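Local coordinates for caspase recruitment domain-containing protein 19 (Homo sapiens, PDB 4FH0), which associates with BCL10 by CARD-CARD interaction and plays a role in inhibiting BCL10-induced activation of NF-kappa-B, at residues A[6-15]-A[71-82]; A[18-29]-A[59-67]. The protein carries 2 engineered substitutions. All blocks are in the same frame, centred on the assembly; numbering follows the deposited sequence.

Interaction 1 of 2, residues A[6-15]-A[71-82]. With SO4 (sulfate ion), chain C.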
loop_
_atom_site.group_PDB
_atom_site.type_symbol
_atom_site.label_atom_id
_atom_site.label_comp_id
_atom_site.label_asym_id
_atom_site.label_seq_id
_atom_site.Cartn_x
_atom_site.Cartn_y
_atom_site.Cartn_z
ATOM N N THR A 6 10.145 -7.345 11.038
ATOM C CA THR A 6 8.686 -7.342 11.145
ATOM C C THR A 6 8.135 -6.765 9.845
ATOM O O THR A 6 8.865 -6.130 9.100
ATOM C CB THR A 6 8.195 -6.484 12.320
ATOM O OG1 THR A 6 8.415 -5.098 12.035
ATOM C CG2 THR A 6 8.894 -6.873 13.620
ATOM N N TYR A 7 6.861 -6.988 9.543
ATOM C CA TYR A 7 6.301 -6.371 8.351
ATOM C C TYR A 7 6.350 -4.856 8.406
ATOM O O TYR A 7 6.474 -4.232 7.366
ATOM C CB TYR A 7 4.868 -6.813 8.102
ATOM C CG TYR A 7 4.781 -8.144 7.426
ATOM C CD1 TYR A 7 5.007 -8.251 6.067
ATOM C CD2 TYR A 7 4.454 -9.280 8.128
ATOM C CE1 TYR A 7 4.929 -9.420 5.423
ATOM C CE2 TYR A 7 4.364 -10.507 7.478
ATOM C CZ TYR A 7 4.612 -10.557 6.112
ATOM O OH TYR A 7 4.528 -11.734 5.416
ATOM N N CYS A 8 6.203 -4.250 9.581
ATOM C CA CYS A 8 6.345 -2.792 9.772
ATOM C C CYS A 8 7.739 -2.346 9.388
ATOM O O CYS A 8 7.943 -1.356 8.707
ATOM C CB CYS A 8 6.106 -2.380 11.228
ATOM S SG CYS A 8 4.411 -2.533 11.800
ATOM N N ASP A 9 8.737 -3.081 9.872
ATOM C CA ASP A 9 10.122 -2.747 9.501
ATOM C C ASP A 9 10.340 -2.877 7.999
ATOM O O ASP A 9 10.987 -2.031 7.379
ATOM C CB ASP A 9 11.162 -3.644 10.195
ATOM C CG ASP A 9 11.158 -3.533 11.677
ATOM O OD1 ASP A 9 11.075 -2.403 12.202
ATOM O OD2 ASP A 9 11.256 -4.613 12.310
ATOM N N ARG A 10 9.774 -3.916 7.401
ATOM C CA ARG A 10 9.910 -4.096 5.963
ATOM C C ARG A 10 9.299 -2.911 5.229
ATOM O O ARG A 10 9.889 -2.368 4.288
ATOM C CB ARG A 10 9.246 -5.403 5.513
ATOM C CG ARG A 10 10.000 -6.632 5.975
ATOM C CD ARG A 10 9.393 -7.916 5.419
ATOM N NE ARG A 10 9.468 -7.927 3.970
ATOM C CZ ARG A 10 8.728 -8.682 3.168
ATOM N NH1 ARG A 10 7.846 -9.539 3.660
ATOM N NH2 ARG A 10 8.884 -8.563 1.867
ATOM N N LEU A 11 8.112 -2.496 5.648
ATOM C CA LEU A 11 7.426 -1.412 4.951
ATOM C C LEU A 11 8.211 -0.109 5.048
ATOM O O LEU A 11 8.311 0.635 4.063
ATOM C CB LEU A 11 5.994 -1.228 5.456
ATOM C CG LEU A 11 5.124 -0.380 4.523
ATOM C CD1 LEU A 11 5.042 -0.989 3.118
ATOM C CD2 LEU A 11 3.746 -0.184 5.102
ATOM N N VAL A 12 8.758 0.176 6.224
ATOM C CA VAL A 12 9.601 1.354 6.374
ATOM C C VAL A 12 10.767 1.267 5.409
ATOM O O VAL A 12 11.077 2.237 4.718
ATOM C CB VAL A 12 10.095 1.496 7.829
ATOM C CG1 VAL A 12 11.287 2.475 7.925
ATOM C CG2 VAL A 12 8.947 1.927 8.723
ATOM N N GLN A 13 11.408 0.106 5.348
ATOM C CA GLN A 13 12.546 -0.074 4.456
ATOM C C GLN A 13 12.152 0.137 2.992
ATOM O O GLN A 13 12.858 0.808 2.257
ATOM C CB GLN A 13 13.173 -1.466 4.606
ATOM C CG GLN A 13 14.397 -1.652 3.723
ATOM C CD GLN A 13 15.009 -3.052 3.798
ATOM O OE1 GLN A 13 14.611 -3.886 4.616
ATOM N NE2 GLN A 13 15.962 -3.320 2.909
ATOM N N ASP A 14 11.012 -0.418 2.595
ATOM C CA ASP A 14 10.579 -0.415 1.206
ATOM C C ASP A 14 9.896 0.860 0.738
ATOM O O ASP A 14 9.623 0.996 -0.451
ATOM C CB ASP A 14 9.598 -1.573 0.978
ATOM C CG ASP A 14 10.259 -2.933 1.010
ATOM O OD1 ASP A 14 11.486 -3.011 0.787
ATOM O OD2 ASP A 14 9.548 -3.941 1.223
ATOM N N THR A 15 9.558 1.757 1.650
ATOM C CA THR A 15 8.745 2.921 1.289
ATOM C C THR A 15 9.332 3.816 0.197
ATOM O O THR A 15 8.632 4.158 -0.763
ATOM C CB THR A 15 8.301 3.722 2.543
ATOM O OG1 THR A 15 7.258 2.999 3.200
ATOM C CG2 THR A 15 7.763 5.081 2.165
ATOM N N GLN A 71 2.022 2.176 8.480
ATOM C CA GLN A 71 3.093 2.107 9.472
ATOM C C GLN A 71 2.592 2.447 10.866
ATOM O O GLN A 71 3.040 1.833 11.858
ATOM C CB GLN A 71 4.267 3.019 9.080
ATOM C CG GLN A 71 4.979 2.546 7.808
ATOM C CD GLN A 71 5.882 3.574 7.165
ATOM O OE1 GLN A 71 6.202 4.586 7.752
ATOM N NE2 GLN A 71 6.313 3.293 5.952
ATOM N N ARG A 72 1.685 3.416 10.974
ATOM C CA ARG A 72 1.178 3.793 12.303
ATOM C C ARG A 72 0.163 2.782 12.851
ATOM O O ARG A 72 0.008 2.639 14.072
ATOM C CB ARG A 72 0.617 5.235 12.306
ATOM C CG ARG A 72 -0.759 5.464 11.695
ATOM C CD ARG A 72 -1.261 6.915 11.936
ATOM N NE ARG A 72 -0.352 7.920 11.373
ATOM C CZ ARG A 72 -0.477 8.498 10.175
ATOM N NH1 ARG A 72 -1.486 8.198 9.372
ATOM N NH2 ARG A 72 0.428 9.379 9.772
ATOM N N SER A 73 -0.489 2.055 11.976
ATOM C CA SER A 73 -1.544 1.131 12.308
ATOM C C SER A 73 -1.064 -0.223 12.663
ATOM O O SER A 73 -1.840 -1.001 13.091
ATOM C CB SER A 73 -2.502 0.974 11.139
ATOM O OG SER A 73 -3.151 2.138 10.853
ATOM N N GLY A 74 0.168 -0.552 12.418
ATOM C CA GLY A 74 0.759 -1.753 12.966
ATOM C C GLY A 74 0.984 -2.950 12.050
ATOM O O GLY A 74 0.739 -2.916 10.845
ATOM N N GLU A 75 1.450 -4.026 12.670
ATOM C CA GLU A 75 1.979 -5.207 11.991
ATOM C C GLU A 75 0.962 -5.884 11.078
ATOM O O GLU A 75 1.273 -6.218 9.932
ATOM C CB GLU A 75 2.494 -6.204 13.038
ATOM C CG GLU A 75 3.171 -7.424 12.458
ATOM C CD GLU A 75 4.514 -7.115 11.850
ATOM O OE1 GLU A 75 4.930 -5.923 11.822
ATOM O OE2 GLU A 75 5.161 -8.082 11.391
ATOM N N ARG A 76 -0.245 -6.093 11.580
ATOM C CA ARG A 76 -1.263 -6.790 10.799
ATOM C C ARG A 76 -1.581 -6.028 9.517
ATOM O O ARG A 76 -1.785 -6.608 8.446
ATOM C CB ARG A 76 -2.541 -6.964 11.632
ATOM N N ASP A 77 -1.635 -4.715 9.626
ATOM C CA ASP A 77 -1.981 -3.884 8.492
ATOM C C ASP A 77 -0.861 -3.923 7.467
ATOM O O ASP A 77 -1.132 -4.015 6.277
ATOM C CB ASP A 77 -2.308 -2.469 8.955
ATOM C CG ASP A 77 -3.616 -2.412 9.733
ATOM O OD1 ASP A 77 -3.999 -3.440 10.322
ATOM O OD2 ASP A 77 -4.277 -1.374 9.723
ATOM N N CYS A 78 0.326 -3.865 7.876
ATOM C CA CYS A 78 1.468 -3.927 6.986
ATOM C C CYS A 78 1.524 -5.306 6.296
ATOM O O CYS A 78 1.822 -5.396 5.117
ATOM C CB CYS A 78 2.748 -3.617 7.760
ATOM S SG CYS A 78 2.841 -1.892 8.343
ATOM N N GLN A 79 1.271 -6.361 7.030
ATOM C CA GLN A 79 1.218 -7.698 6.441
ATOM C C GLN A 79 0.168 -7.782 5.333
ATOM O O GLN A 79 0.436 -8.308 4.249
ATOM C CB GLN A 79 0.921 -8.728 7.529
ATOM C CG GLN A 79 0.850 -10.139 6.981
ATOM C CD GLN A 79 0.807 -11.214 8.064
ATOM O OE1 GLN A 79 0.571 -10.942 9.242
ATOM N NE2 GLN A 79 1.052 -12.446 7.659
ATOM N N GLU A 80 -1.020 -7.242 5.588
ATOM C CA GLU A 80 -2.072 -7.267 4.588
ATOM C C GLU A 80 -1.679 -6.456 3.366
ATOM O O GLU A 80 -2.011 -6.831 2.250
ATOM C CB GLU A 80 -3.397 -6.777 5.182
ATOM C CG GLU A 80 -3.936 -7.677 6.278
ATOM C CD GLU A 80 -4.284 -9.081 5.788
ATOM O OE1 GLU A 80 -4.615 -9.265 4.597
ATOM O OE2 GLU A 80 -4.238 -10.009 6.611
ATOM N N PHE A 81 -0.987 -5.339 3.566
ATOM C CA PHE A 81 -0.512 -4.572 2.433
ATOM C C PHE A 81 0.398 -5.425 1.548
ATOM O O PHE A 81 0.271 -5.406 0.328
ATOM C CB PHE A 81 0.220 -3.304 2.872
ATOM C CG PHE A 81 0.871 -2.603 1.735
ATOM C CD1 PHE A 81 0.130 -1.816 0.868
ATOM C CD2 PHE A 81 2.225 -2.748 1.509
ATOM C CE1 PHE A 81 0.748 -1.177 -0.211
ATOM C CE2 PHE A 81 2.820 -2.152 0.417
ATOM C CZ PHE A 81 2.089 -1.354 -0.433
ATOM N N TYR A 82 1.340 -6.160 2.143
ATOM C CA TYR A 82 2.237 -6.984 1.336
ATOM C C TYR A 82 1.477 -8.047 0.570
ATOM O O TYR A 82 1.823 -8.353 -0.566
ATOM C CB TYR A 82 3.356 -7.595 2.165
ATOM C CG TYR A 82 4.483 -6.601 2.376
ATOM C CD1 TYR A 82 4.541 -5.799 3.500
ATOM C CD2 TYR A 82 5.471 -6.442 1.427
ATOM C CE1 TYR A 82 5.559 -4.877 3.663
ATOM C CE2 TYR A 82 6.504 -5.534 1.596
ATOM C CZ TYR A 82 6.543 -4.743 2.702
ATOM O OH TYR A 82 7.547 -3.800 2.868
HETATM S S SO4 C . 5.466 -11.167 1.342
HETATM O O1 SO4 C . 6.259 -9.985 0.989
HETATM O O2 SO4 C . 5.666 -11.480 2.753
HETATM O O3 SO4 C . 4.057 -10.956 1.035
HETATM O O4 SO4 C . 5.927 -12.312 0.533
#

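Interaction 2 of 2, residues A[18-29]-A[59-67]. Engineered in segment 59-67: Met67 (natural residue Leu). With SO4 (sulfate ion), chain D.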
loop_
_atom_site.group_PDB
_atom_site.type_symbol
_atom_site.label_atom_id
_atom_site.label_comp_id
_atom_site.label_asym_id
_atom_site.label_seq_id
_atom_site.Cartn_x
_atom_site.Cartn_y
_atom_site.Cartn_z
ATOM N N LEU A 18 8.858 1.904 -3.115
ATOM C CA LEU A 18 7.424 1.769 -3.425
ATOM C C LEU A 18 6.809 3.053 -3.938
ATOM O O LEU A 18 5.914 3.028 -4.784
ATOM C CB LEU A 18 6.640 1.318 -2.170
ATOM C CG LEU A 18 6.708 -0.160 -1.805
ATOM C CD1 LEU A 18 6.235 -0.340 -0.376
ATOM C CD2 LEU A 18 5.825 -0.946 -2.743
ATOM N N THR A 19 7.268 4.178 -3.403
ATOM C CA THR A 19 6.679 5.484 -3.715
ATOM C C THR A 19 7.415 6.190 -4.854
ATOM O O THR A 19 7.031 7.270 -5.267
ATOM C CB THR A 19 6.634 6.395 -2.486
ATOM O OG1 THR A 19 7.958 6.616 -1.983
ATOM C CG2 THR A 19 5.754 5.780 -1.381
ATOM N N GLY A 20 8.467 5.582 -5.385
ATOM C CA GLY A 20 9.156 6.186 -6.513
ATOM C C GLY A 20 8.265 6.267 -7.730
ATOM O O GLY A 20 7.503 5.345 -8.006
ATOM N N HIS A 21 8.368 7.353 -8.487
ATOM C CA HIS A 21 7.516 7.505 -9.652
ATOM C C HIS A 21 7.704 6.356 -10.614
ATOM O O HIS A 21 8.836 5.961 -10.889
ATOM C CB HIS A 21 7.824 8.802 -10.382
ATOM C CG HIS A 21 7.468 10.017 -9.607
ATOM N ND1 HIS A 21 8.414 10.792 -8.976
ATOM C CD2 HIS A 21 6.268 10.574 -9.323
ATOM C CE1 HIS A 21 7.813 11.800 -8.371
ATOM N NE2 HIS A 21 6.512 11.692 -8.570
ATOM N N GLY A 22 6.586 5.827 -11.113
ATOM C CA GLY A 22 6.594 4.729 -12.060
ATOM C C GLY A 22 6.492 3.349 -11.422
ATOM O O GLY A 22 6.204 2.369 -12.090
ATOM N N ARG A 23 6.684 3.242 -10.126
ATOM C CA ARG A 23 6.701 1.912 -9.521
ATOM C C ARG A 23 5.309 1.289 -9.427
ATOM O O ARG A 23 5.144 0.106 -9.734
ATOM C CB ARG A 23 7.429 1.982 -8.198
ATOM C CG ARG A 23 8.967 2.316 -8.432
ATOM C CD ARG A 23 9.713 1.110 -8.219
ATOM N NE ARG A 23 11.102 1.179 -8.651
ATOM C CZ ARG A 23 12.071 1.887 -8.079
ATOM N NH1 ARG A 23 11.834 2.731 -7.081
ATOM N NH2 ARG A 23 13.300 1.748 -8.543
ATOM N N LEU A 24 4.325 2.086 -9.027
ATOM C CA LEU A 24 2.951 1.644 -8.968
ATOM C C LEU A 24 2.108 2.570 -9.831
ATOM O O LEU A 24 2.256 3.796 -9.802
ATOM C CB LEU A 24 2.436 1.654 -7.532
ATOM C CG LEU A 24 2.938 0.513 -6.661
ATOM C CD1 LEU A 24 2.664 0.810 -5.205
ATOM C CD2 LEU A 24 2.268 -0.785 -7.082
ATOM N N SER A 25 1.222 1.974 -10.611
ATOM C CA SER A 25 0.265 2.738 -11.394
ATOM C C SER A 25 -1.001 3.021 -10.608
ATOM O O SER A 25 -1.282 2.367 -9.603
ATOM C CB SER A 25 -0.119 1.984 -12.650
ATOM O OG SER A 25 -0.899 0.861 -12.309
ATOM N N GLU A 26 -1.801 3.952 -11.117
ATOM C CA GLU A 26 -3.071 4.250 -10.490
ATOM C C GLU A 26 -3.935 2.993 -10.404
ATOM O O GLU A 26 -4.557 2.740 -9.376
ATOM C CB GLU A 26 -3.802 5.356 -11.246
ATOM C CG GLU A 26 -5.129 5.760 -10.627
ATOM C CD GLU A 26 -4.953 6.570 -9.366
ATOM O OE1 GLU A 26 -4.175 7.536 -9.402
ATOM O OE2 GLU A 26 -5.578 6.241 -8.329
ATOM N N GLN A 27 -3.994 2.220 -11.486
ATOM C CA GLN A 27 -4.821 1.015 -11.454
ATOM C C GLN A 27 -4.330 0.042 -10.405
ATOM O O GLN A 27 -5.139 -0.566 -9.727
ATOM C CB GLN A 27 -4.884 0.340 -12.824
ATOM C CG GLN A 27 -5.622 1.154 -13.871
ATOM C CD GLN A 27 -7.145 1.218 -13.638
ATOM O OE1 GLN A 27 -7.673 0.600 -12.724
ATOM N NE2 GLN A 27 -7.848 1.959 -14.495
ATOM N N GLN A 28 -3.018 -0.136 -10.270
ATOM C CA GLN A 28 -2.526 -1.060 -9.242
ATOM C C GLN A 28 -2.879 -0.564 -7.850
ATOM O O GLN A 28 -3.310 -1.338 -6.999
ATOM C CB GLN A 28 -1.007 -1.264 -9.372
ATOM C CG GLN A 28 -0.582 -2.022 -10.627
ATOM C CD GLN A 28 0.922 -1.978 -10.824
ATOM O OE1 GLN A 28 1.538 -0.932 -10.735
ATOM N NE2 GLN A 28 1.524 -3.133 -11.075
ATOM N N VAL A 29 -2.653 0.719 -7.604
ATOM C CA VAL A 29 -2.950 1.275 -6.301
ATOM C C VAL A 29 -4.447 1.141 -6.001
ATOM O O VAL A 29 -4.856 0.819 -4.880
ATOM C CB VAL A 29 -2.477 2.739 -6.201
ATOM C CG1 VAL A 29 -2.980 3.386 -4.910
ATOM C CG2 VAL A 29 -0.944 2.774 -6.314
ATOM N N LEU A 59 -0.846 10.801 -7.176
ATOM C CA LEU A 59 -0.714 9.418 -6.753
ATOM C C LEU A 59 0.408 9.250 -5.731
ATOM O O LEU A 59 0.229 8.548 -4.738
ATOM C CB LEU A 59 -0.507 8.529 -7.972
ATOM C CG LEU A 59 -0.362 7.057 -7.645
ATOM C CD1 LEU A 59 -1.605 6.512 -6.992
ATOM C CD2 LEU A 59 -0.064 6.317 -8.930
ATOM N N ARG A 60 1.549 9.907 -5.946
ATOM C CA ARG A 60 2.666 9.724 -5.021
ATOM C C ARG A 60 2.308 10.237 -3.613
ATOM O O ARG A 60 2.677 9.618 -2.606
ATOM C CB ARG A 60 3.943 10.391 -5.527
ATOM C CG ARG A 60 5.145 10.243 -4.589
ATOM C CD ARG A 60 6.489 10.409 -5.325
ATOM N NE ARG A 60 7.643 10.057 -4.486
ATOM C CZ ARG A 60 8.208 10.882 -3.609
ATOM N NH1 ARG A 60 7.733 12.114 -3.447
ATOM N NH2 ARG A 60 9.245 10.478 -2.882
ATOM N N VAL A 61 1.599 11.364 -3.545
ATOM C CA VAL A 61 1.199 11.925 -2.262
ATOM C C VAL A 61 0.256 10.949 -1.556
ATOM O O VAL A 61 0.431 10.662 -0.362
ATOM C CB VAL A 61 0.552 13.315 -2.438
ATOM C CG1 VAL A 61 -0.172 13.763 -1.146
ATOM C CG2 VAL A 61 1.617 14.317 -2.829
ATOM N N ARG A 62 -0.735 10.430 -2.282
ATOM C CA ARG A 62 -1.653 9.453 -1.716
ATOM C C ARG A 62 -0.902 8.205 -1.258
ATOM O O ARG A 62 -1.191 7.679 -0.188
ATOM C CB ARG A 62 -2.748 9.118 -2.720
ATOM C CG ARG A 62 -3.757 10.228 -2.862
ATOM C CD ARG A 62 -4.825 9.877 -3.858
ATOM N NE ARG A 62 -4.424 10.067 -5.245
ATOM C CZ ARG A 62 -4.538 9.173 -6.223
ATOM N NH1 ARG A 62 -4.958 7.943 -5.978
ATOM N NH2 ARG A 62 -4.198 9.523 -7.464
ATOM N N LEU A 63 0.071 7.747 -2.034
ATOM C CA LEU A 63 0.819 6.545 -1.639
ATOM C C LEU A 63 1.637 6.787 -0.389
ATOM O O LEU A 63 1.690 5.942 0.487
ATOM C CB LEU A 63 1.745 6.066 -2.745
ATOM C CG LEU A 63 1.168 5.089 -3.719
ATOM C CD1 LEU A 63 2.223 4.863 -4.791
ATOM C CD2 LEU A 63 0.803 3.789 -2.997
ATOM N N CYS A 64 2.324 7.921 -0.326
ATOM C CA CYS A 64 3.104 8.225 0.856
ATOM C C CYS A 64 2.192 8.299 2.075
ATOM O O CYS A 64 2.563 7.855 3.160
ATOM C CB CYS A 64 3.853 9.542 0.683
ATOM S SG CYS A 64 5.230 9.496 -0.504
ATOM N N ASP A 65 1.007 8.877 1.909
ATOM C CA ASP A 65 0.065 8.957 3.023
ATOM C C ASP A 65 -0.440 7.565 3.404
ATOM O O ASP A 65 -0.616 7.273 4.572
ATOM C CB ASP A 65 -1.103 9.897 2.702
ATOM C CG ASP A 65 -0.696 11.343 2.679
ATOM O OD1 ASP A 65 0.420 11.669 3.128
ATOM O OD2 ASP A 65 -1.512 12.152 2.195
ATOM N N LEU A 66 -0.642 6.697 2.421
ATOM C CA LEU A 66 -1.040 5.319 2.709
ATOM C C LEU A 66 0.062 4.615 3.492
ATOM O O LEU A 66 -0.211 3.908 4.464
ATOM C CB LEU A 66 -1.366 4.570 1.415
ATOM C CG LEU A 66 -1.751 3.101 1.624
ATOM C CD1 LEU A 66 -2.968 2.930 2.481
ATOM C CD2 LEU A 66 -1.955 2.426 0.264
HETATM N N MSE A 67 1.311 4.796 3.073
HETATM C CA MSE A 67 2.403 4.168 3.802
HETATM C C MSE A 67 2.454 4.637 5.242
HETATM O O MSE A 67 2.642 3.828 6.139
HETATM C CB MSE A 67 3.750 4.446 3.142
HETATM C CG MSE A 67 3.861 3.964 1.716
HETATM SE SE MSE A 67 3.554 2.031 1.509
HETATM C CE MSE A 67 1.801 2.125 0.698
HETATM S S SO4 D . 12.219 0.684 -12.151
HETATM O O1 SO4 D . 13.356 0.510 -11.260
HETATM O O2 SO4 D . 10.957 0.390 -11.438
HETATM O O3 SO4 D . 12.163 2.102 -12.513
HETATM O O4 SO4 D . 12.341 -0.125 -13.357
HETATM O O HOH W 1 10.448 7.865 -3.605
#

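Interaction 1 of 2, residues A[6-15]-A[71-82]
Tyr7 lays one face of its ring over Gln79, whose CA stands 3.9 Å from the ring centroid in a CH-pi contact, while the Gln79 amide runs nearly flat to the same ring. An edge of Tyr7 meets Tyr82, CD1 to CD1 at 3.6 Å, with the two rings turned obliquely. Tyr82 is itself a knob, in a hole formed by Tyr7, Arg10, Leu11 and Asp14. Tyr82 OH donates to Asp14 OD2 (2.6 Å) on the anti side of the carboxylate, an oxygen that also bonds Ser98. Over one face of Tyr82 lies the Arg10 guanidinium, planes 27° apart and CZ 4.5 Å from the ring centroid, a cation-pi stack. Arg10 NE is tied to Ser98, and its NH1 and NH2 share with Tyr7 OH, His93 and Arg99 a sulfate that probably came from the crystallisation liquor.

Glu75 bends at chi2 (71°) to bring its carboxylate to the start of helix 7-15. Glu75 OE2 accepts from Tyr7 N (2.7 Å) and Glu75 OE1 from Cys8 N (3.1 Å), both met on the syn side but tilted from the carboxylate plane; beside them Thr6 and Asp9 close a capping box. Deeper in, Leu11 sets CD2 on Cys78 SG and CD1 on Phe81. Cys8 SG lies 3.9 Å from Cys78 SG in this conformer of Cys8, too far for a bond, although the pair is known to form a redox-active disulfide. The segments 7-15 and 75-82 cross at 58°, with the redox pair where they meet, as part of the helical bundle of a CARD, a death-fold domain.

Interaction 2 of 2, residues A[18-29]-A[59-67]
Arg62 and Glu26 meet edge to edge, guanidinium and carboxylate nearly coplanar (21°). Arg62 NH2 reaches Glu26 OE1 at 2.8 Å and Arg62 NH1 reaches Glu26 OE2 at 3.0 Å, an end-on, two-pronged salt bridge in which each oxygen uses its syn lone pair. One face of the Arg62 group rests on Leu59 CA of its own helix, and further bonds from NE to Ala57 O and from NH1 to Phe52 O fix its rotation. At the other end of the contact, the His21 ring takes Arg60 CD over one face, 3.8 Å from the centroid. The Arg60 chain, extended from CG to NE, carries its guanidinium past this ring; NE makes a weak, bent bond to Thr19 O, and a water in the guanidinium plane joins NH2 to Thr19 OG1, itself held by Thr15 O.

Between these polar ends runs part of the hydrophobic core of the CARD helical bundle, where helix 59-67 packs on the connection into helix 26-29 and on that helix's first turn. Val29 CG2 touches both Leu59 CD1 and Leu63 CD2, each at 3.9 Å, and Leu24 crosses Leu63 obliquely. Leu59 CD2 sits over Leu24 O and the backbone of Glu26. Further along, Thr19 CG2 touches Cys64 SG at 3.9 Å, and Leu18 CD1 meets the selenium of the engineered selenomethionine Met67 at 4.0 Å. Ser25 and Gln28 form a capping box at the start of helix 26-29.

Overall arrangement
From the N terminus, helix 7-18 supplies the first side of interaction 1, and the chain then turns through 18-25 into helix 26-37, giving the first side of interaction 2. After helix 46-52 the chain returns as helix 59-73, where residues 59-67 close the shorter loop. Interaction 1 closes later, at 71-82, so interaction 2 is nested inside its loop. Helix 59-73 serves both: its start binds the 18-29 region, and its end leads through Gly74 to the helix packed on 6-15. The centres lie about 15 Å apart on opposite sides of the chain's centre, joined through the core where Met67 touches Leu11, Thr15 and Phe81, and Leu18 touches Leu11.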